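Local coordinates for protein S-adenosylmethionine-dependent methyltransferase (Clostridium acetobutylicum, PDB 1Y8C) that probably transfers a methyl group from S-adenosylmethionine to a substrate that is not established, at residues 112-125 / 198-212. Numbering follows the deposited sequence.
Sequences TNYIIDSDDLKKYF and HEERAYKEEDIEKYL. With SO4 (sulfate ion), chain B.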
loop_
_atom_site.group_PDB
_atom_site.type_symbol
_atom_site.label_atom_id
_atom_site.label_comp_id
_atom_site.label_asym_id
_atom_site.label_seq_id
_atom_site.Cartn_x
_atom_site.Cartn_y
_atom_site.Cartn_z
ATOM N N THR A 112 0.722 1.358 -5.174
ATOM C CA THR A 112 0.555 1.237 -6.608
ATOM C C THR A 112 0.623 2.607 -7.301
ATOM O O THR A 112 1.095 2.704 -8.431
ATOM C CB THR A 112 -0.797 0.547 -6.933
ATOM O OG1 THR A 112 -0.774 -0.792 -6.420
ATOM C CG2 THR A 112 -1.068 0.513 -8.438
ATOM N N ASN A 113 0.174 3.675 -6.650
ATOM C CA ASN A 113 0.236 4.978 -7.310
ATOM C C ASN A 113 1.656 5.496 -7.514
ATOM O O ASN A 113 1.864 6.394 -8.311
ATOM C CB ASN A 113 -0.559 6.044 -6.543
ATOM C CG ASN A 113 -2.033 5.733 -6.465
ATOM O OD1 ASN A 113 -2.471 4.994 -5.587
ATOM N ND2 ASN A 113 -2.811 6.287 -7.390
ATOM N N TYR A 114 2.626 4.945 -6.790
ATOM C CA TYR A 114 4.002 5.389 -6.932
ATOM C C TYR A 114 4.624 4.884 -8.232
ATOM O O TYR A 114 5.714 5.294 -8.608
ATOM C CB TYR A 114 4.856 4.938 -5.747
ATOM C CG TYR A 114 4.545 5.634 -4.439
ATOM C CD1 TYR A 114 4.009 4.931 -3.371
ATOM C CD2 TYR A 114 4.814 6.987 -4.257
ATOM C CE1 TYR A 114 3.748 5.547 -2.152
ATOM C CE2 TYR A 114 4.556 7.615 -3.036
ATOM C CZ TYR A 114 4.021 6.879 -1.985
ATOM O OH TYR A 114 3.758 7.461 -0.763
ATOM N N ILE A 115 3.946 3.978 -8.914
ATOM C CA ILE A 115 4.460 3.496 -10.179
ATOM C C ILE A 115 3.855 4.447 -11.198
ATOM O O ILE A 115 2.818 4.164 -11.795
ATOM C CB ILE A 115 3.990 2.076 -10.461
ATOM C CG1 ILE A 115 4.418 1.164 -9.307
ATOM C CG2 ILE A 115 4.568 1.601 -11.797
ATOM C CD1 ILE A 115 3.775 -0.212 -9.329
ATOM N N ILE A 116 4.507 5.588 -11.387
ATOM C CA ILE A 116 4.003 6.612 -12.295
ATOM C C ILE A 116 4.100 6.342 -13.783
ATOM O O ILE A 116 3.539 7.081 -14.581
ATOM C CB ILE A 116 4.657 7.971 -11.985
ATOM C CG1 ILE A 116 6.162 7.917 -12.243
ATOM C CG2 ILE A 116 4.392 8.331 -10.528
ATOM C CD1 ILE A 116 6.853 9.255 -11.991
ATOM N N ASP A 117 4.797 5.280 -14.154
ATOM C CA ASP A 117 4.944 4.930 -15.556
ATOM C C ASP A 117 4.004 3.774 -15.906
ATOM O O ASP A 117 4.107 2.691 -15.331
ATOM C CB ASP A 117 6.384 4.515 -15.822
ATOM C CG ASP A 117 6.727 4.548 -17.283
ATOM O OD1 ASP A 117 5.956 3.969 -18.077
ATOM O OD2 ASP A 117 7.765 5.152 -17.639
ATOM N N SER A 118 3.095 3.988 -16.849
ATOM C CA SER A 118 2.155 2.935 -17.226
ATOM C C SER A 118 2.828 1.600 -17.547
ATOM O O SER A 118 2.283 0.538 -17.251
ATOM C CB SER A 118 1.332 3.371 -18.432
ATOM O OG SER A 118 2.182 3.659 -19.527
ATOM N N ASP A 119 4.005 1.648 -18.160
ATOM C CA ASP A 119 4.700 0.418 -18.504
ATOM C C ASP A 119 5.173 -0.349 -17.292
ATOM O O ASP A 119 5.027 -1.571 -17.230
ATOM C CB ASP A 119 5.864 0.710 -19.437
ATOM C CG ASP A 119 5.412 0.831 -20.869
ATOM O OD1 ASP A 119 4.646 -0.064 -21.300
ATOM O OD2 ASP A 119 5.802 1.798 -21.566
ATOM N N ASP A 120 5.738 0.365 -16.327
ATOM C CA ASP A 120 6.204 -0.272 -15.114
ATOM C C ASP A 120 5.023 -0.832 -14.327
ATOM O O ASP A 120 5.179 -1.769 -13.548
ATOM C CB ASP A 120 6.968 0.719 -14.241
ATOM C CG ASP A 120 8.357 0.988 -14.750
ATOM O OD1 ASP A 120 9.029 0.020 -15.162
ATOM O OD2 ASP A 120 8.791 2.162 -14.730
ATOM N N LEU A 121 3.846 -0.247 -14.525
ATOM C CA LEU A 121 2.654 -0.703 -13.829
ATOM C C LEU A 121 2.197 -2.016 -14.450
ATOM O O LEU A 121 1.686 -2.901 -13.757
ATOM C CB LEU A 121 1.542 0.346 -13.924
ATOM C CG LEU A 121 0.277 0.087 -13.099
ATOM C CD1 LEU A 121 0.602 0.062 -11.612
ATOM C CD2 LEU A 121 -0.719 1.162 -13.407
ATOM N N LYS A 122 2.383 -2.137 -15.761
ATOM C CA LYS A 122 2.021 -3.356 -16.474
ATOM C C LYS A 122 2.946 -4.477 -16.017
ATOM O O LYS A 122 2.492 -5.578 -15.715
ATOM C CB LYS A 122 2.143 -3.150 -17.987
ATOM C CG LYS A 122 0.928 -2.468 -18.610
ATOM C CD LYS A 122 1.121 -2.154 -20.091
ATOM C CE LYS A 122 -0.099 -1.415 -20.647
ATOM N NZ LYS A 122 0.102 -0.836 -22.013
ATOM N N LYS A 123 4.244 -4.185 -15.962
ATOM C CA LYS A 123 5.227 -5.165 -15.528
ATOM C C LYS A 123 4.857 -5.637 -14.129
ATOM O O LYS A 123 4.917 -6.829 -13.812
ATOM C CB LYS A 123 6.628 -4.543 -15.548
ATOM C CG LYS A 123 7.113 -4.234 -16.958
ATOM C CD LYS A 123 8.485 -3.557 -17.004
ATOM C CE LYS A 123 9.633 -4.474 -16.555
ATOM N NZ LYS A 123 9.721 -4.687 -15.079
ATOM N N TYR A 124 4.455 -4.680 -13.306
ATOM C CA TYR A 124 4.027 -4.926 -11.941
ATOM C C TYR A 124 2.880 -5.955 -11.897
ATOM O O TYR A 124 3.010 -6.998 -11.277
ATOM C CB TYR A 124 3.599 -3.590 -11.333
ATOM C CG TYR A 124 2.827 -3.664 -10.045
ATOM C CD1 TYR A 124 3.436 -4.065 -8.863
ATOM C CD2 TYR A 124 1.493 -3.257 -10.000
ATOM C CE1 TYR A 124 2.732 -4.049 -7.658
ATOM C CE2 TYR A 124 0.785 -3.236 -8.815
ATOM C CZ TYR A 124 1.406 -3.627 -7.644
ATOM O OH TYR A 124 0.702 -3.563 -6.465
ATOM N N PHE A 125 1.766 -5.664 -12.560
ATOM C CA PHE A 125 0.638 -6.587 -12.567
ATOM C C PHE A 125 1.063 -7.934 -13.099
ATOM O O PHE A 125 0.638 -8.975 -12.593
ATOM C CB PHE A 125 -0.519 -6.042 -13.414
ATOM C CG PHE A 125 -1.278 -4.912 -12.757
ATOM C CD1 PHE A 125 -1.871 -3.918 -13.527
ATOM C CD2 PHE A 125 -1.382 -4.833 -11.367
ATOM C CE1 PHE A 125 -2.541 -2.865 -12.927
ATOM C CE2 PHE A 125 -2.050 -3.783 -10.766
ATOM C CZ PHE A 125 -2.634 -2.798 -11.543
ATOM N N HIS A 198 7.123 12.690 -2.360
ATOM C CA HIS A 198 6.639 11.551 -3.124
ATOM C C HIS A 198 5.876 12.014 -4.363
ATOM O O HIS A 198 5.405 13.148 -4.433
ATOM C CB HIS A 198 5.738 10.677 -2.242
ATOM C CG HIS A 198 6.386 10.236 -0.966
ATOM N ND1 HIS A 198 5.733 10.262 0.249
ATOM C CD2 HIS A 198 7.630 9.763 -0.714
ATOM C CE1 HIS A 198 6.546 9.827 1.193
ATOM N NE2 HIS A 198 7.704 9.517 0.638
ATOM N N GLU A 199 5.754 11.116 -5.332
ATOM C CA GLU A 199 5.059 11.408 -6.570
ATOM C C GLU A 199 4.101 10.259 -6.846
ATOM O O GLU A 199 4.512 9.100 -6.858
ATOM C CB GLU A 199 6.087 11.520 -7.677
ATOM C CG GLU A 199 5.684 12.343 -8.863
ATOM C CD GLU A 199 6.908 12.786 -9.649
ATOM O OE1 GLU A 199 7.675 11.901 -10.098
ATOM O OE2 GLU A 199 7.105 14.012 -9.812
ATOM N N GLU A 200 2.823 10.578 -7.039
ATOM C CA GLU A 200 1.808 9.556 -7.320
ATOM C C GLU A 200 1.052 9.893 -8.612
ATOM O O GLU A 200 0.765 11.059 -8.889
ATOM C CB GLU A 200 0.806 9.438 -6.147
ATOM C CG GLU A 200 1.285 8.557 -4.977
ATOM C CD GLU A 200 0.193 8.264 -3.927
ATOM O OE1 GLU A 200 -1.008 8.192 -4.290
ATOM O OE2 GLU A 200 0.548 8.071 -2.739
ATOM N N ARG A 201 0.749 8.881 -9.417
ATOM C CA ARG A 201 0.019 9.135 -10.645
ATOM C C ARG A 201 -1.454 8.888 -10.415
ATOM O O ARG A 201 -1.838 7.961 -9.698
ATOM C CB ARG A 201 0.490 8.245 -11.797
ATOM C CG ARG A 201 0.245 8.923 -13.133
ATOM C CD ARG A 201 -0.285 8.008 -14.210
ATOM N NE ARG A 201 0.775 7.526 -15.093
ATOM C CZ ARG A 201 0.604 7.270 -16.391
ATOM N NH1 ARG A 201 -0.584 7.456 -16.955
ATOM N NH2 ARG A 201 1.615 6.820 -17.131
ATOM N N ALA A 202 -2.285 9.718 -11.027
ATOM C CA ALA A 202 -3.715 9.565 -10.872
ATOM C C ALA A 202 -4.249 8.687 -11.991
ATOM O O ALA A 202 -4.494 9.156 -13.099
ATOM C CB ALA A 202 -4.385 10.925 -10.889
ATOM N N TYR A 203 -4.424 7.405 -11.686
ATOM C CA TYR A 203 -4.929 6.438 -12.651
ATOM C C TYR A 203 -6.451 6.341 -12.619
ATOM O O TYR A 203 -7.061 6.342 -11.547
ATOM C CB TYR A 203 -4.344 5.052 -12.369
ATOM C CG TYR A 203 -2.892 4.887 -12.737
ATOM C CD1 TYR A 203 -1.927 4.628 -11.759
ATOM C CD2 TYR A 203 -2.481 4.950 -14.069
ATOM C CE1 TYR A 203 -0.594 4.435 -12.104
ATOM C CE2 TYR A 203 -1.152 4.752 -14.424
ATOM C CZ TYR A 203 -0.215 4.496 -13.440
ATOM O OH TYR A 203 1.102 4.302 -13.793
ATOM N N LYS A 204 -7.061 6.249 -13.795
ATOM C CA LYS A 204 -8.511 6.122 -13.885
ATOM C C LYS A 204 -8.870 4.648 -13.806
ATOM O O LYS A 204 -8.145 3.804 -14.325
ATOM C CB LYS A 204 -9.021 6.720 -15.197
ATOM C CG LYS A 204 -8.828 8.222 -15.285
ATOM C CD LYS A 204 -9.527 8.803 -16.498
ATOM C CE LYS A 204 -9.495 10.323 -16.480
ATOM N NZ LYS A 204 -10.224 10.885 -17.655
ATOM N N GLU A 205 -9.983 4.338 -13.152
ATOM C CA GLU A 205 -10.417 2.954 -13.010
ATOM C C GLU A 205 -10.443 2.225 -14.345
ATOM O O GLU A 205 -10.191 1.021 -14.424
ATOM C CB GLU A 205 -11.795 2.913 -12.381
ATOM C CG GLU A 205 -11.816 3.530 -11.029
ATOM C CD GLU A 205 -13.215 3.692 -10.499
ATOM O OE1 GLU A 205 -13.840 2.665 -10.144
ATOM O OE2 GLU A 205 -13.688 4.851 -10.449
ATOM N N GLU A 206 -10.752 2.972 -15.393
ATOM C CA GLU A 206 -10.806 2.427 -16.736
ATOM C C GLU A 206 -9.408 1.965 -17.140
ATOM O O GLU A 206 -9.242 0.893 -17.720
ATOM C CB GLU A 206 -11.305 3.504 -17.691
ATOM C CG GLU A 206 -11.616 3.023 -19.084
ATOM C CD GLU A 206 -11.942 4.173 -20.027
ATOM O OE1 GLU A 206 -12.316 3.895 -21.191
ATOM O OE2 GLU A 206 -11.820 5.355 -19.610
ATOM N N ASP A 207 -8.406 2.778 -16.819
ATOM C CA ASP A 207 -7.012 2.462 -17.132
ATOM C C ASP A 207 -6.501 1.294 -16.302
ATOM O O ASP A 207 -5.751 0.454 -16.791
ATOM C CB ASP A 207 -6.122 3.670 -16.857
ATOM C CG ASP A 207 -6.441 4.846 -17.749
ATOM O OD1 ASP A 207 -6.114 5.990 -17.340
ATOM O OD2 ASP A 207 -7.007 4.626 -18.850
ATOM N N ILE A 208 -6.887 1.262 -15.035
ATOM C CA ILE A 208 -6.452 0.193 -14.163
ATOM C C ILE A 208 -7.041 -1.122 -14.648
ATOM O O ILE A 208 -6.342 -2.129 -14.762
ATOM C CB ILE A 208 -6.900 0.440 -12.716
ATOM C CG1 ILE A 208 -6.136 1.630 -12.132
ATOM C CG2 ILE A 208 -6.684 -0.822 -11.885
ATOM C CD1 ILE A 208 -4.648 1.384 -11.936
ATOM N N GLU A 209 -8.339 -1.106 -14.925
ATOM C CA GLU A 209 -9.028 -2.291 -15.393
ATOM C C GLU A 209 -8.355 -2.835 -16.646
ATOM O O GLU A 209 -8.160 -4.046 -16.773
ATOM C CB GLU A 209 -10.500 -1.959 -15.651
ATOM C CG GLU A 209 -11.411 -2.345 -14.475
ATOM C CD GLU A 209 -12.139 -1.170 -13.814
ATOM O OE1 GLU A 209 -13.033 -0.576 -14.459
ATOM O OE2 GLU A 209 -11.820 -0.854 -12.644
ATOM N N LYS A 210 -7.978 -1.942 -17.560
ATOM C CA LYS A 210 -7.311 -2.357 -18.792
ATOM C C LYS A 210 -5.940 -2.972 -18.472
ATOM O O LYS A 210 -5.636 -4.077 -18.911
ATOM C CB LYS A 210 -7.151 -1.163 -19.743
ATOM C CG LYS A 210 -6.717 -1.558 -21.156
ATOM C CD LYS A 210 -6.665 -0.371 -22.131
ATOM C CE LYS A 210 -5.433 0.511 -21.928
ATOM N NZ LYS A 210 -4.144 -0.173 -22.286
ATOM N N TYR A 211 -5.128 -2.256 -17.696
ATOM C CA TYR A 211 -3.804 -2.735 -17.315
ATOM C C TYR A 211 -3.871 -4.050 -16.551
ATOM O O TYR A 211 -2.956 -4.865 -16.627
ATOM C CB TYR A 211 -3.088 -1.682 -16.470
ATOM C CG TYR A 211 -2.857 -0.369 -17.189
ATOM C CD1 TYR A 211 -2.560 0.797 -16.477
ATOM C CD2 TYR A 211 -2.921 -0.293 -18.583
ATOM C CE1 TYR A 211 -2.335 2.005 -17.140
ATOM C CE2 TYR A 211 -2.696 0.908 -19.253
ATOM C CZ TYR A 211 -2.401 2.054 -18.528
ATOM O OH TYR A 211 -2.143 3.234 -19.198
ATOM N N LEU A 212 -4.948 -4.259 -15.804
ATOM C CA LEU A 212 -5.099 -5.499 -15.063
ATOM C C LEU A 212 -5.248 -6.643 -16.046
ATOM O O LEU A 212 -4.516 -7.625 -15.973
ATOM C CB LEU A 212 -6.330 -5.453 -14.161
ATOM C CG LEU A 212 -6.154 -4.848 -12.773
ATOM C CD1 LEU A 212 -7.484 -4.883 -12.050
ATOM C CD2 LEU A 212 -5.107 -5.622 -11.998
HETATM S S SO4 B . -13.059 6.598 -14.660
HETATM O O1 SO4 B . -14.003 6.165 -13.608
HETATM O O2 SO4 B . -12.562 5.415 -15.391
HETATM O O3 SO4 B . -13.754 7.503 -15.605
HETATM O O4 SO4 B . -11.924 7.316 -14.042
HETATM O O HOH W 1 0.547 6.354 -20.205
#
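The Tyr203 ring lies between Leu121 CD2, 3.6 Å from its centroid over one face, and Arg201 CD against the opposite face, while Ile115 O sits in plane at its edge and accepts from Tyr203 OH at 2.6 Å. Leu212 CD2 stands almost on the normal of the Phe125 ring, 3.6 Å from its centroid, with Tyr211 CB at the edge. The Tyr114 ring carries Glu200 CG over one face and turns its own edge toward the face of His198, planes at 82°. In this Rossmann-like methyltransferase fold, the helical segments 118-125 and 205-212 approach to 9.9 Å between axes and cross at -49°, and the end of strand 191-201, from the separate antiparallel sheet, is tied to the 3-10 segment 112-114 that precedes helix 118-129. Asn113 makes that tie twice: its O accepts from Arg201 N (2.9 Å), and its ND2 gives a nearly straight bond to Arg201 O (3.0 Å), with OD1 held by Asn143 N. Asn143 ND2 also binds Glu200 OE1. A kink midway along the Arg201 chain brings NE (2.8 Å) and NH2 (3.2 Å) side-on to Ile116 O, both from one face of the carbonyl plane; a water bridges NH2 to Ser118 OG.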